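Local coordinates for NADH dehydrogenase (Methanothermobacter marburgensis, PDB 4R81) that transfers electrons from NADH to quinones with the help of a bound FMN cofactor in a flavodoxin-like fold, at the interface of chains A and B. Sequence-based numbering; all coordinates share one arbitrary frame. Chains: chain A/B, NADH dehydrogenase.

Contact 1 and contact 2 are neighbouring patches of one two-fold symmetric interface between identical flavodoxin-like subunits, with the centres of their C-alpha atoms about 8 Å apart. They share A:Glu50, whose CB borders B:Tyr43 in contact 1 while its carboxylate serves contact 2. Both also draw on helix 98-107: A:Asp105 in contact 1, A:Ala98, A:Lys99 and A:Gly102 in contact 2. Contact 1 joins FMN-pocket residues from both chains, so the cofactor site is probably shared by the two subunits; contact 2 adds a polar network. If this pairing is the biological dimer, as is likely for this family, subunit association and cofactor-site construction are coupled.

Contact 1: the interface of chains A and B. Residues chain A 50-52, 56, 105; chain B 13, 43, 92, 97.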
ATOM      1  N   GLU A  50      -8.507   5.006   7.120  1.00 20.71           N
ATOM      2  CA  GLU A  50      -7.860   4.371   8.276  1.00 20.74           C
ATOM      3  C   GLU A  50      -8.755   3.357   8.962  1.00 19.13           C
ATOM      4  O   GLU A  50      -9.832   3.713   9.444  1.00 21.15           O
ATOM      5  CB  GLU A  50      -7.463   5.407   9.334  1.00 23.41           C
ATOM      6  CG  GLU A  50      -6.219   6.203   9.024  1.00 27.46           C
ATOM      7  CD  GLU A  50      -6.523   7.485   8.289  1.00 28.93           C
ATOM      8  OE1 GLU A  50      -7.701   7.680   7.900  1.00 31.30           O
ATOM      9  OE2 GLU A  50      -5.583   8.298   8.108  1.00 27.92           O
ATOM     10  N   LEU A  51      -8.301   2.109   9.040  1.00 18.04           N
ATOM     11  CA  LEU A  51      -8.967   1.125   9.885  1.00 18.51           C
ATOM     12  C   LEU A  51      -8.852   1.608  11.324  1.00 18.37           C
ATOM     13  O   LEU A  51      -7.741   1.737  11.847  1.00 19.61           O
ATOM     14  CB  LEU A  51      -8.293  -0.238   9.765  1.00 18.67           C
ATOM     15  CG  LEU A  51      -9.035  -1.395  10.434  1.00 18.71           C
ATOM     16  CD1 LEU A  51     -10.269  -1.725   9.629  1.00 19.69           C
ATOM     17  CD2 LEU A  51      -8.132  -2.616  10.584  1.00 19.59           C
ATOM     18  N   SER A  52      -9.989   1.869  11.963  1.00 18.90           N
ATOM     19  CA  SER A  52     -10.006   2.368  13.339  1.00 19.28           C
ATOM     20  C   SER A  52      -9.765   1.265  14.370  1.00 20.56           C
ATOM     21  O   SER A  52      -9.807   0.076  14.054  1.00 22.31           O
ATOM     22  CB  SER A  52     -11.344   3.033  13.636  1.00 21.65           C
ATOM     23  OG  SER A  52     -12.370   2.060  13.665  1.00 23.19           O
ATOM     24  N   TYR A  56     -10.681  -2.619  13.957  1.00 20.88           N
ATOM     25  CA  TYR A  56      -9.598  -3.573  14.167  1.00 21.79           C
ATOM     26  C   TYR A  56     -10.022  -4.679  15.128  1.00 23.54           C
ATOM     27  O   TYR A  56      -9.841  -5.868  14.842  1.00 23.77           O
ATOM     28  CB  TYR A  56      -8.348  -2.864  14.695  1.00 21.53           C
ATOM     29  CG  TYR A  56      -7.311  -3.820  15.223  1.00 21.15           C
ATOM     30  CD1 TYR A  56      -6.457  -4.494  14.359  1.00 20.87           C
ATOM     31  CD2 TYR A  56      -7.202  -4.072  16.586  1.00 21.99           C
ATOM     32  CE1 TYR A  56      -5.514  -5.380  14.841  1.00 21.45           C
ATOM     33  CE2 TYR A  56      -6.264  -4.962  17.076  1.00 23.01           C
ATOM     34  CZ  TYR A  56      -5.423  -5.610  16.200  1.00 23.20           C
ATOM     35  OH  TYR A  56      -4.488  -6.496  16.681  1.00 23.87           O
ATOM     36  N   ASP A 105      -8.208  -2.355   3.386  1.00 15.30           N
ATOM     37  CA  ASP A 105      -8.099  -2.599   4.831  1.00 16.18           C
ATOM     38  C   ASP A 105      -9.476  -2.630   5.493  1.00 17.47           C
ATOM     39  O   ASP A 105      -9.750  -3.473   6.351  1.00 18.49           O
ATOM     40  CB  ASP A 105      -7.267  -1.514   5.535  1.00 15.43           C
ATOM     41  CG  ASP A 105      -5.815  -1.469   5.080  1.00 15.98           C
ATOM     42  OD1 ASP A 105      -5.331  -2.437   4.457  1.00 16.76           O
ATOM     43  OD2 ASP A 105      -5.152  -0.441   5.367  1.00 16.99           O
TER
ATOM     44  N   PRO B  13      -3.525   1.052  15.139  1.00 16.87           N
ATOM     45  CA  PRO B  13      -4.550   1.822  15.861  1.00 19.07           C
ATOM     46  C   PRO B  13      -4.649   1.524  17.357  1.00 20.11           C
ATOM     47  O   PRO B  13      -5.166   2.366  18.098  1.00 19.74           O
ATOM     48  CB  PRO B  13      -5.852   1.405  15.166  1.00 20.25           C
ATOM     49  CG  PRO B  13      -5.541   0.046  14.566  1.00 19.23           C
ATOM     50  CD  PRO B  13      -4.118   0.183  14.107  1.00 17.54           C
ATOM     51  N   TYR B  43      -0.950   6.820  14.128  1.00 15.75           N
ATOM     52  CA  TYR B  43      -2.342   6.912  14.556  1.00 16.22           C
ATOM     53  C   TYR B  43      -2.529   7.898  15.712  1.00 16.22           C
ATOM     54  O   TYR B  43      -3.479   8.678  15.723  1.00 18.75           O
ATOM     55  CB  TYR B  43      -2.886   5.549  14.971  1.00 17.62           C
ATOM     56  CG  TYR B  43      -3.516   4.717  13.873  1.00 16.79           C
ATOM     57  CD1 TYR B  43      -4.884   4.757  13.646  1.00 16.60           C
ATOM     58  CD2 TYR B  43      -2.746   3.850  13.091  1.00 16.21           C
ATOM     59  CE1 TYR B  43      -5.475   3.963  12.663  1.00 17.24           C
ATOM     60  CE2 TYR B  43      -3.322   3.054  12.104  1.00 16.10           C
ATOM     61  CZ  TYR B  43      -4.686   3.118  11.889  1.00 17.01           C
ATOM     62  OH  TYR B  43      -5.258   2.316  10.917  1.00 17.77           O
ATOM     63  N   TRP B  92      -1.000  -5.904   6.374  1.00 15.37           N
ATOM     64  CA  TRP B  92      -2.422  -5.858   6.029  1.00 15.04           C
ATOM     65  C   TRP B  92      -2.554  -5.894   4.512  1.00 15.58           C
ATOM     66  O   TRP B  92      -2.086  -4.995   3.826  1.00 16.56           O
ATOM     67  CB  TRP B  92      -3.104  -4.583   6.555  1.00 14.56           C
ATOM     68  CG  TRP B  92      -3.317  -4.503   8.047  1.00 15.58           C
ATOM     69  CD1 TRP B  92      -3.080  -5.484   8.973  1.00 14.89           C
ATOM     70  CD2 TRP B  92      -3.815  -3.376   8.778  1.00 15.96           C
ATOM     71  NE1 TRP B  92      -3.392  -5.029  10.234  1.00 15.14           N
ATOM     72  CE2 TRP B  92      -3.852  -3.739  10.141  1.00 15.04           C
ATOM     73  CE3 TRP B  92      -4.228  -2.091   8.414  1.00 14.71           C
ATOM     74  CZ2 TRP B  92      -4.282  -2.855  11.143  1.00 15.88           C
ATOM     75  CZ3 TRP B  92      -4.658  -1.222   9.402  1.00 16.79           C
ATOM     76  CH2 TRP B  92      -4.686  -1.607  10.751  1.00 15.12           C
ATOM     77  N   PRO B  97      -0.198  -0.874   6.615  1.00 15.05           N
ATOM     78  CA  PRO B  97      -1.497  -0.221   6.795  1.00 16.55           C
ATOM     79  C   PRO B  97      -1.561   1.053   5.969  1.00 15.80           C
ATOM     80  O   PRO B  97      -0.514   1.672   5.719  1.00 16.39           O
ATOM     81  CB  PRO B  97      -1.480   0.148   8.277  1.00 16.21           C
ATOM     82  CG  PRO B  97      -0.672  -0.955   8.904  1.00 16.68           C
ATOM     83  CD  PRO B  97       0.422  -1.239   7.904  1.00 15.67           C
TER
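In this flavodoxin-like quinone oxidoreductase, the loop running into helix 53-61 of one subunit presses A:Leu51 onto B:Trp92, which belongs to the FMN-pocket loop following strand 84-90 of the other. The leucine is well suited to this place because a branched aliphatic group can lie on an aromatic face. Its CG is anti to the backbone N (chi1 -171°), and from there the CD2 methyl settles over the six-membered ring, offset toward the rim, in a CH-pi contact. CD2 of A:Leu51 is 3.6 Å from CH2 of B:Trp92. CB of A:Leu51 continues the cover, 3.8 Å from CZ3 of the indole. The opposite face of the indole is backed within its own subunit by B:Pro97, whose CG lies toward the rim, so that the ring is sandwiched between two aliphatic groups and its rotation is restrained. At the indole edge, in plane, comes the carboxylate of A:Asp105, an FMN-pocket residue from helix 98-107, with OD2 3.6 Å from CE3 of B:Trp92. The carboxylate and ring planes stand 77° apart, and the positively polarised ring hydrogens probably make this edge a tolerable neighbour for an acidic group.

Beside this packing, B:Tyr43 supplies the polar link: its phenol OH donates a hydrogen bond to the carbonyl O of A:Leu51 at 2.7 Å. The C=O...donor angle is 134°, with the hydroxyl tilted slightly from the carbonyl plane. A tyrosine suits the position, since its long flat ring carries a donor across to the facing backbone, and CB of A:Glu50 borders its hydroxyl end. CA of B:Pro13 lies over the centre of one face of this phenol ring and helps hold it in place. The same proline turns its CB toward the A:Leu51 carbonyl O, 3.8 Å away. Its CG meets CB of A:Tyr56 at 4.0 Å, touching the base of another FMN-pocket side chain rather than its ring.

Contact 2: the interface of chains A and B. Residues chain A 47, 49-50, 98-99, 102; chain B 47, 49-50, 98-99.
The flat carboxylate of A:Glu50 is gripped on opposite faces by B:Ser49 and B:Lys99, and the two-fold of this flavodoxin-like pair repeats the arrangement on B:Glu50 with A:Ser49 and A:Lys99. On A:Glu50 both donors converge on OE2. The B:Ser49 hydroxyl OG donates to it at 2.9 Å, from 59° out of the carboxylate plane. The B:Lys99 ammonium NZ reaches the same OE2 at 3.0 Å from the other side, a hydrogen bond that is also a salt bridge. The bend of the glutamate chain at chi2 (92°) turns the carboxylate toward these donors.

Each lysine does double work. NZ of B:Lys99 also donates to the carbonyl O of B:Phe47 in its own subunit, at 2.8 Å, which steadies the long, twice-bent chain as it reaches from helix 98-107. Its CE touches CG of A:Glu50 at 3.8 Å where the two chains cross at a slant. Serine suits its place because OG of B:Ser49, set between its own backbone N and carbonyl carbon (chi1 59°), reaches OE2 of A:Glu50 while OG and the backbone N both meet water 2.

Two waters knit the glutamates together. Water 2 lies 2.6 Å from OE2 of A:Glu50, and also contacts OE1 of B:Glu50 and the hydroxyl and backbone N of B:Ser49; water 1 nearly mirrors it, joining OE1 of A:Glu50 to OE2 of B:Glu50 and the N of A:Ser49. The like-charged carboxylates come as near as 4.7 Å, between OE2 of A:Glu50 and OE1 of B:Glu50, a repulsion that the lysines and waters probably offset. An alanine in place of A:Glu50 would probably leave the B:Lys99 ammonium without its acidic mate across the interface and take from the B:Ser49 hydroxyl its carboxylate acceptor, with water 2 losing a partner as well.

Next to the polar network, the two copies of helix 98-107 meet through small residues, which suit their close approach: the B:Ala98 methyl CB lies 3.5 Å from CA of A:Gly102.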
ATOM      1  N   PHE A  47     -13.863   9.267   1.607  1.00 24.69           N
ATOM      2  CA  PHE A  47     -13.809   7.926   2.170  1.00 23.71           C
ATOM      3  C   PHE A  47     -12.737   7.809   3.237  1.00 23.48           C
ATOM      4  O   PHE A  47     -11.572   8.135   3.000  1.00 24.45           O
ATOM      5  CB  PHE A  47     -13.572   6.887   1.080  1.00 23.99           C
ATOM      6  CG  PHE A  47     -13.636   5.471   1.576  1.00 25.37           C
ATOM      7  CD1 PHE A  47     -14.862   4.856   1.791  1.00 26.65           C
ATOM      8  CD2 PHE A  47     -12.474   4.757   1.841  1.00 26.25           C
ATOM      9  CE1 PHE A  47     -14.929   3.549   2.251  1.00 27.32           C
ATOM     10  CE2 PHE A  47     -12.535   3.452   2.300  1.00 27.41           C
ATOM     11  CZ  PHE A  47     -13.763   2.849   2.508  1.00 27.50           C
ATOM     12  N   SER A  49     -10.016   6.239   5.144  1.00 23.06           N
ATOM     13  CA  SER A  49      -9.113   5.168   4.747  1.00 22.76           C
ATOM     14  C   SER A  49      -8.442   4.447   5.912  1.00 20.73           C
ATOM     15  O   SER A  49      -7.879   3.381   5.718  1.00 19.68           O
ATOM     16  CB  SER A  49      -8.084   5.672   3.735  1.00 26.42           C
ATOM     17  OG  SER A  49      -7.242   6.635   4.311  1.00 28.26           O
ATOM     18  N   GLU A  50      -8.507   5.006   7.120  1.00 20.71           N
ATOM     19  CA  GLU A  50      -7.860   4.371   8.276  1.00 20.74           C
ATOM     20  C   GLU A  50      -8.755   3.357   8.962  1.00 19.13           C
ATOM     21  O   GLU A  50      -9.832   3.713   9.444  1.00 21.15           O
ATOM     22  CB  GLU A  50      -7.463   5.407   9.334  1.00 23.41           C
ATOM     23  CG  GLU A  50      -6.219   6.203   9.024  1.00 27.46           C
ATOM     24  CD  GLU A  50      -6.523   7.485   8.289  1.00 28.93           C
ATOM     25  OE1 GLU A  50      -7.701   7.680   7.900  1.00 31.30           O
ATOM     26  OE2 GLU A  50      -5.583   8.298   8.108  1.00 27.92           O
ATOM     27  N   ALA A  98      -2.612   5.518  -0.689  1.00 15.25           N
ATOM     28  CA  ALA A  98      -3.088   5.171   0.643  1.00 15.61           C
ATOM     29  C   ALA A  98      -4.608   5.107   0.714  1.00 16.38           C
ATOM     30  O   ALA A  98      -5.157   4.259   1.427  1.00 15.85           O
ATOM     31  CB  ALA A  98      -2.556   6.157   1.666  1.00 16.35           C
ATOM     32  N   LYS A  99      -5.280   6.005  -0.013  1.00 16.28           N
ATOM     33  CA  LYS A  99      -6.744   6.043  -0.023  1.00 16.10           C
ATOM     34  C   LYS A  99      -7.342   4.706  -0.474  1.00 16.92           C
ATOM     35  O   LYS A  99      -8.302   4.214   0.127  1.00 16.60           O
ATOM     36  CB  LYS A  99      -7.265   7.176  -0.913  1.00 19.27           C
ATOM     37  CG  LYS A  99      -8.775   7.167  -1.074  1.00 21.09           C
ATOM     38  CD  LYS A  99      -9.482   7.715   0.160  1.00 22.74           C
ATOM     39  CE  LYS A  99      -9.521   9.242   0.150  1.00 22.93           C
ATOM     40  NZ  LYS A  99      -9.945   9.813   1.467  1.00 24.27           N
ATOM     41  N   GLY A 102      -6.485   1.792   1.988  1.00 16.37           N
ATOM     42  CA  GLY A 102      -7.371   1.829   3.135  1.00 15.94           C
ATOM     43  C   GLY A 102      -8.734   1.258   2.817  1.00 16.54           C
ATOM     44  O   GLY A 102      -9.401   0.714   3.699  1.00 15.98           O
TER
ATOM     45  N   PHE B  47      -1.827  11.579  12.118  1.00 17.83           N
ATOM     46  CA  PHE B  47      -1.097  11.932  10.910  1.00 18.74           C
ATOM     47  C   PHE B  47      -2.000  11.810   9.681  1.00 17.40           C
ATOM     48  O   PHE B  47      -2.640  10.774   9.470  1.00 18.85           O
ATOM     49  CB  PHE B  47       0.151  11.050  10.758  1.00 20.32           C
ATOM     50  CG  PHE B  47       0.979  11.383   9.546  1.00 22.41           C
ATOM     51  CD1 PHE B  47       1.882  12.440   9.579  1.00 23.37           C
ATOM     52  CD2 PHE B  47       0.842  10.656   8.365  1.00 22.58           C
ATOM     53  CE1 PHE B  47       2.631  12.769   8.458  1.00 22.95           C
ATOM     54  CE2 PHE B  47       1.590  10.981   7.242  1.00 22.52           C
ATOM     55  CZ  PHE B  47       2.487  12.033   7.291  1.00 23.69           C
ATOM     56  N   SER B  49      -2.953  10.917   6.148  1.00 18.52           N
ATOM     57  CA  SER B  49      -2.333   9.944   5.261  1.00 20.56           C
ATOM     58  C   SER B  49      -2.604  10.169   3.784  1.00 20.32           C
ATOM     59  O   SER B  49      -1.905   9.618   2.950  1.00 21.41           O
ATOM     60  CB  SER B  49      -2.715   8.518   5.662  1.00 25.34           C
ATOM     61  OG  SER B  49      -4.112   8.336   5.616  1.00 29.06           O
ATOM     62  N   GLU B  50      -3.603  10.981   3.449  1.00 20.10           N
ATOM     63  CA  GLU B  50      -3.932  11.189   2.035  1.00 22.16           C
ATOM     64  C   GLU B  50      -3.204  12.372   1.393  1.00 21.94           C
ATOM     65  O   GLU B  50      -3.321  13.511   1.847  1.00 24.46           O
ATOM     66  CB  GLU B  50      -5.440  11.352   1.826  1.00 25.53           C
ATOM     67  CG  GLU B  50      -6.238  10.093   2.063  1.00 29.36           C
ATOM     68  CD  GLU B  50      -6.926  10.110   3.402  1.00 31.10           C
ATOM     69  OE1 GLU B  50      -6.441  10.842   4.302  1.00 33.28           O
ATOM     70  OE2 GLU B  50      -7.954   9.411   3.549  1.00 29.37           O
ATOM     71  N   ALA B  98      -2.759   1.451   5.557  1.00 15.02           N
ATOM     72  CA  ALA B  98      -2.914   2.664   4.764  1.00 14.92           C
ATOM     73  C   ALA B  98      -2.231   3.871   5.406  1.00 15.89           C
ATOM     74  O   ALA B  98      -1.664   4.702   4.710  1.00 16.04           O
ATOM     75  CB  ALA B  98      -4.379   2.952   4.527  1.00 16.71           C
ATOM     76  N   LYS B  99      -2.270   3.952   6.734  1.00 13.86           N
ATOM     77  CA  LYS B  99      -1.682   5.091   7.436  1.00 14.96           C
ATOM     78  C   LYS B  99      -0.194   5.246   7.122  1.00 16.64           C
ATOM     79  O   LYS B  99       0.291   6.356   6.886  1.00 16.64           O
ATOM     80  CB  LYS B  99      -1.896   4.946   8.944  1.00 17.27           C
ATOM     81  CG  LYS B  99      -1.294   6.072   9.763  1.00 19.41           C
ATOM     82  CD  LYS B  99      -2.132   7.334   9.638  1.00 19.32           C
ATOM     83  CE  LYS B  99      -3.125   7.443  10.782  1.00 20.26           C
ATOM     84  NZ  LYS B  99      -4.040   8.617  10.629  1.00 21.59           N
TER
HETATM   85  O   HOH W   1      -8.983   9.135   5.819  1.00 28.07           O
HETATM   86  O   HOH W   2      -5.692  10.704   7.174  1.00 31.03           O